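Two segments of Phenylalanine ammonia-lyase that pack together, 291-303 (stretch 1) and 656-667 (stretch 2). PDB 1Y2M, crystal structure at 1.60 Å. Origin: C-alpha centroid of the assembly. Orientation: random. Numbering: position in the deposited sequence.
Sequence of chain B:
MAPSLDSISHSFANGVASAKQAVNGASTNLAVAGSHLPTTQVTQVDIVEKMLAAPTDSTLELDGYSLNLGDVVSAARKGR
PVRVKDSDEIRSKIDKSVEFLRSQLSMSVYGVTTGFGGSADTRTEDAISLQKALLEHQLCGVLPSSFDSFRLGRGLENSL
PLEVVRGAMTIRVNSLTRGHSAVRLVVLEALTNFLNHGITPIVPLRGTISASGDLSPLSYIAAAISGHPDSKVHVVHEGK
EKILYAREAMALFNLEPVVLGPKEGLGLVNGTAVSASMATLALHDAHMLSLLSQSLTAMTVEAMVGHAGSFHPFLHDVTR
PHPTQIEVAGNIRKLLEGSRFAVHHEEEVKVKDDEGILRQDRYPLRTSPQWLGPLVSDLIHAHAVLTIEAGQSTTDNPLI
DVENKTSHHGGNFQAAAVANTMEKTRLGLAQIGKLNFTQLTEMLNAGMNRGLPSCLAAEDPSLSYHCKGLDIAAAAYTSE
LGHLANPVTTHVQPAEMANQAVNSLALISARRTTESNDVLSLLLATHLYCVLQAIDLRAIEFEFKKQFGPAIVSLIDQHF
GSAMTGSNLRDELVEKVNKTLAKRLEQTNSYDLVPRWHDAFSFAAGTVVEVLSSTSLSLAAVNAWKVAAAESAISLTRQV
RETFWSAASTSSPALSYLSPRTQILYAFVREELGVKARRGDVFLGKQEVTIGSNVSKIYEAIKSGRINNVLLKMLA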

# COMPACT_ATOMS: atom_id res chain seq x y z
N LEU B 291 -24.00 2.48 10.06
CA LEU B 291 -25.18 2.17 10.90
C LEU B 291 -25.57 0.72 10.77
O LEU B 291 -25.93 0.05 11.73
CB LEU B 291 -26.35 3.10 10.60
CG LEU B 291 -26.13 4.58 10.99
CD1 LEU B 291 -27.43 5.39 10.74
CD2 LEU B 291 -25.72 4.73 12.44
N LEU B 292 -25.48 0.19 9.56
CA LEU B 292 -25.79 -1.23 9.33
C LEU B 292 -24.81 -2.16 10.07
O LEU B 292 -25.18 -3.21 10.59
CB LEU B 292 -25.85 -1.53 7.83
CG LEU B 292 -26.06 -2.98 7.38
CD1 LEU B 292 -27.40 -3.53 7.95
CD2 LEU B 292 -26.01 -3.15 5.88
N SER B 293 -23.55 -1.76 10.13
CA SER B 293 -22.51 -2.51 10.87
C SER B 293 -22.90 -2.63 12.35
O SER B 293 -22.71 -3.67 12.98
CB SER B 293 -21.17 -1.80 10.76
OG SER B 293 -20.22 -2.53 11.51
N GLN B 294 -23.43 -1.54 12.89
CA GLN B 294 -23.86 -1.50 14.30
C GLN B 294 -25.08 -2.40 14.52
O GLN B 294 -25.18 -3.16 15.50
CB GLN B 294 -24.18 -0.08 14.69
CG GLN B 294 -22.89 0.70 14.80
CD GLN B 294 -23.07 2.17 15.14
OE1 GLN B 294 -23.77 2.48 16.10
NE2 GLN B 294 -22.46 3.04 14.38
N SER B 295 -26.02 -2.32 13.59
CA SER B 295 -27.19 -3.17 13.62
C SER B 295 -26.84 -4.66 13.55
O SER B 295 -27.37 -5.49 14.29
CB SER B 295 -28.19 -2.77 12.51
OG SER B 295 -28.67 -1.43 12.72
N LEU B 296 -25.91 -5.00 12.67
CA LEU B 296 -25.44 -6.36 12.53
C LEU B 296 -24.69 -6.83 13.76
O LEU B 296 -24.83 -7.98 14.16
CB LEU B 296 -24.54 -6.46 11.30
CG LEU B 296 -25.29 -6.44 9.99
CD1 LEU B 296 -24.34 -6.29 8.86
CD2 LEU B 296 -26.04 -7.73 9.83
N THR B 297 -23.94 -5.95 14.39
CA THR B 297 -23.31 -6.23 15.67
C THR B 297 -24.37 -6.68 16.72
O THR B 297 -24.21 -7.72 17.37
CB THR B 297 -22.49 -5.02 16.21
OG1 THR B 297 -21.42 -4.74 15.31
CG2 THR B 297 -21.88 -5.38 17.56
N ALA B 298 -25.43 -5.90 16.83
CA ALA B 298 -26.52 -6.19 17.79
C ALA B 298 -27.14 -7.56 17.44
O ALA B 298 -27.31 -8.45 18.32
CB ALA B 298 -27.56 -5.11 17.76
N MSE B 299 -27.45 -7.77 16.17
CA MSE B 299 -28.13 -9.04 15.79
C MSE B 299 -27.26 -10.25 15.98
O MSE B 299 -27.71 -11.37 16.27
CB MSE B 299 -28.69 -8.91 14.39
CG MSE B 299 -29.69 -7.86 14.35
SE MSE B 299 -30.57 -7.72 12.60
CE MSE B 299 -31.91 -9.01 12.88
N THR B 300 -25.97 -10.04 15.78
CA THR B 300 -24.99 -11.11 16.08
C THR B 300 -24.90 -11.42 17.57
O THR B 300 -24.75 -12.58 17.97
CB THR B 300 -23.61 -10.80 15.46
OG1 THR B 300 -23.75 -10.53 14.04
CG2 THR B 300 -22.65 -11.97 15.64
N VAL B 301 -24.93 -10.39 18.42
CA VAL B 301 -24.93 -10.66 19.86
C VAL B 301 -26.15 -11.54 20.15
O VAL B 301 -26.07 -12.51 20.92
CB VAL B 301 -24.96 -9.35 20.70
CG1 VAL B 301 -25.19 -9.64 22.17
CG2 VAL B 301 -23.67 -8.51 20.52
N GLU B 302 -27.29 -11.22 19.53
CA GLU B 302 -28.50 -12.02 19.75
C GLU B 302 -28.34 -13.47 19.26
O GLU B 302 -28.56 -14.42 19.99
CB GLU B 302 -29.71 -11.35 19.09
CG GLU B 302 -30.08 -10.03 19.74
CD GLU B 302 -31.41 -9.50 19.19
OE1 GLU B 302 -31.38 -9.05 18.03
OE2 GLU B 302 -32.48 -9.56 19.87
N ALA B 303 -27.85 -13.65 18.03
CA ALA B 303 -27.68 -15.00 17.48
C ALA B 303 -26.67 -15.81 18.32
O ALA B 303 -26.81 -16.99 18.44
CB ALA B 303 -27.19 -14.94 16.06
N SER B 656 -40.63 -14.04 18.85
CA SER B 656 -40.83 -14.18 20.32
C SER B 656 -39.63 -13.71 21.17
O SER B 656 -39.78 -13.47 22.39
CB SER B 656 -41.12 -15.63 20.69
OG SER B 656 -42.37 -16.05 20.18
N TYR B 657 -38.46 -13.60 20.56
CA TYR B 657 -37.25 -13.39 21.30
C TYR B 657 -36.46 -12.18 20.87
O TYR B 657 -35.67 -11.67 21.65
CB TYR B 657 -36.35 -14.62 21.18
CG TYR B 657 -37.03 -15.90 21.62
CD1 TYR B 657 -37.31 -16.15 22.96
CD2 TYR B 657 -37.38 -16.86 20.69
CE1 TYR B 657 -37.93 -17.34 23.35
CE2 TYR B 657 -38.03 -18.03 21.06
CZ TYR B 657 -38.30 -18.26 22.38
OH TYR B 657 -38.93 -19.43 22.73
N LEU B 658 -36.63 -11.75 19.61
CA LEU B 658 -35.85 -10.62 19.12
C LEU B 658 -36.20 -9.38 19.91
O LEU B 658 -37.35 -9.21 20.35
CB LEU B 658 -36.17 -10.34 17.66
CG LEU B 658 -35.53 -11.30 16.69
CD1 LEU B 658 -36.24 -11.25 15.38
CD2 LEU B 658 -34.14 -10.97 16.50
N SER B 659 -35.23 -8.47 20.02
CA SER B 659 -35.50 -7.09 20.43
C SER B 659 -36.56 -6.52 19.58
O SER B 659 -36.56 -6.80 18.40
CB SER B 659 -34.30 -6.17 20.21
OG SER B 659 -33.51 -6.25 21.35
N PRO B 660 -37.41 -5.63 20.12
CA PRO B 660 -38.34 -4.97 19.23
C PRO B 660 -37.71 -4.18 18.09
O PRO B 660 -38.33 -4.01 17.05
CB PRO B 660 -39.12 -4.02 20.15
CG PRO B 660 -38.32 -3.89 21.36
CD PRO B 660 -37.61 -5.21 21.52
N ARG B 661 -36.50 -3.66 18.32
CA ARG B 661 -35.80 -2.84 17.33
C ARG B 661 -35.13 -3.72 16.32
O ARG B 661 -35.05 -3.37 15.15
CB ARG B 661 -34.82 -1.85 17.99
CG ARG B 661 -35.53 -0.74 18.74
CD ARG B 661 -34.58 0.21 19.41
NE ARG B 661 -35.31 1.24 20.16
CZ ARG B 661 -35.76 2.39 19.65
NH1 ARG B 661 -35.55 2.73 18.38
NH2 ARG B 661 -36.41 3.24 20.43
N THR B 662 -34.58 -4.85 16.73
CA THR B 662 -33.91 -5.69 15.72
C THR B 662 -34.94 -6.47 14.90
O THR B 662 -34.67 -6.86 13.77
CB THR B 662 -32.87 -6.66 16.29
OG1 THR B 662 -33.46 -7.51 17.27
CG2 THR B 662 -31.68 -5.93 16.94
N GLN B 663 -36.15 -6.67 15.47
CA GLN B 663 -37.23 -7.30 14.73
C GLN B 663 -37.58 -6.47 13.45
O GLN B 663 -38.04 -7.02 12.43
CB GLN B 663 -38.45 -7.45 15.64
CG GLN B 663 -39.62 -8.25 15.03
CD GLN B 663 -40.79 -8.34 16.02
OE1 GLN B 663 -40.58 -8.60 17.20
NE2 GLN B 663 -42.01 -8.06 15.54
N ILE B 664 -37.37 -5.16 13.49
CA ILE B 664 -37.64 -4.29 12.34
C ILE B 664 -36.87 -4.74 11.12
O ILE B 664 -37.42 -4.83 9.99
CB ILE B 664 -37.37 -2.81 12.69
CG1 ILE B 664 -38.36 -2.38 13.76
CG2 ILE B 664 -37.53 -1.92 11.45
CD1 ILE B 664 -38.03 -0.99 14.45
N LEU B 665 -35.57 -4.98 11.34
CA LEU B 665 -34.69 -5.37 10.24
C LEU B 665 -35.01 -6.81 9.83
O LEU B 665 -35.03 -7.17 8.65
CB LEU B 665 -33.22 -5.24 10.63
CG LEU B 665 -32.19 -5.38 9.49
CD1 LEU B 665 -32.60 -4.66 8.25
CD2 LEU B 665 -30.80 -5.00 9.91
N TYR B 666 -35.27 -7.67 10.81
CA TYR B 666 -35.65 -9.05 10.51
C TYR B 666 -36.88 -9.11 9.58
O TYR B 666 -36.87 -9.75 8.54
CB TYR B 666 -35.97 -9.78 11.82
CG TYR B 666 -36.42 -11.22 11.69
CD1 TYR B 666 -35.51 -12.26 11.80
CD2 TYR B 666 -37.75 -11.54 11.49
CE1 TYR B 666 -35.89 -13.60 11.69
CE2 TYR B 666 -38.15 -12.88 11.37
CZ TYR B 666 -37.23 -13.90 11.48
OH TYR B 666 -37.60 -15.22 11.39
N ALA B 667 -37.94 -8.40 9.98
CA ALA B 667 -39.17 -8.32 9.19
C ALA B 667 -38.90 -7.72 7.82
O ALA B 667 -39.43 -8.17 6.84
CB ALA B 667 -40.24 -7.52 9.93

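A single buried carboxylate, that of Glu302, supplies both hydrogen bonds that join these two stretches, although the segments lie more than 350 residues apart in the chain. Each of its oxygens takes one partner from stretch 2. OE1 accepts from the hydroxyl OG1 of Thr662 at 2.7 Å, and OE2 accepts from the backbone N of Ser659 at 3.0 Å, with an N-H...O angle of 163° that is close to linear. The example illustrates a general principle: an acidic group withdrawn from solvent is commonly paid for with hydrogen bonds, and a turn of chain leading into a helix can offer both a backbone amide and a hydroxyl within the span of one carboxylate. Here OE2 is also hydrogen-bonded elsewhere in the structure.

The frame for this pairing is a nearly perpendicular crossing. Stretch 1 is helical throughout, whereas stretch 2 passes from loop into a helix that includes residues 663 to 667. The helix axes make an angle of 99° and approach to 10.7 Å; the two stretches together, loop included, bury 369 Å² over both sides. The backbones come nearest where the CA atoms of Met299 and Thr662 stand 6.7 Å apart; farther along, the CA atoms of Glu302 and Leu658 are separated by 7.5 Å. Leu292, Ser295, Met299 and Glu302, spaced by three or four, recur on one side of the first helix and thus meet the same partner segment.

Away from the carboxylate the chemistry turns apolar. Met299, present as selenomethionine, leaves its backbone sideways to the other stretch, but its side chain, with chi1 m, chi2 t and chi3 p, carries its end closer. Its SE lies 3.8 Å from CD2 of Leu665, and its CE reaches 4.3 Å from CB of Tyr666, contacts suited to a long, flexible and polarizable chain. Leu665 points toward the first helix and serves a second neighbor as well, since its CD2 is 4.2 Å from CD1 of Leu292.

Thr662 combines the two kinds of surface. While OG1 binds the glutamate, its methyl CG2 packs 3.8 Å from CG of Met299 and 4.3 Å from CB of Ala298, whose small side chain also points toward the second stretch. The glutamate, too, has an apolar neighbor: its OE1 sits 3.7 Å from CD2 of Leu658, a van der Waals contact beside the polar pair. Hydrogen bonds and close packing therefore meet at one threonine, with its hydroxyl bonded to Glu302 and its methyl against Met299 and Ala298.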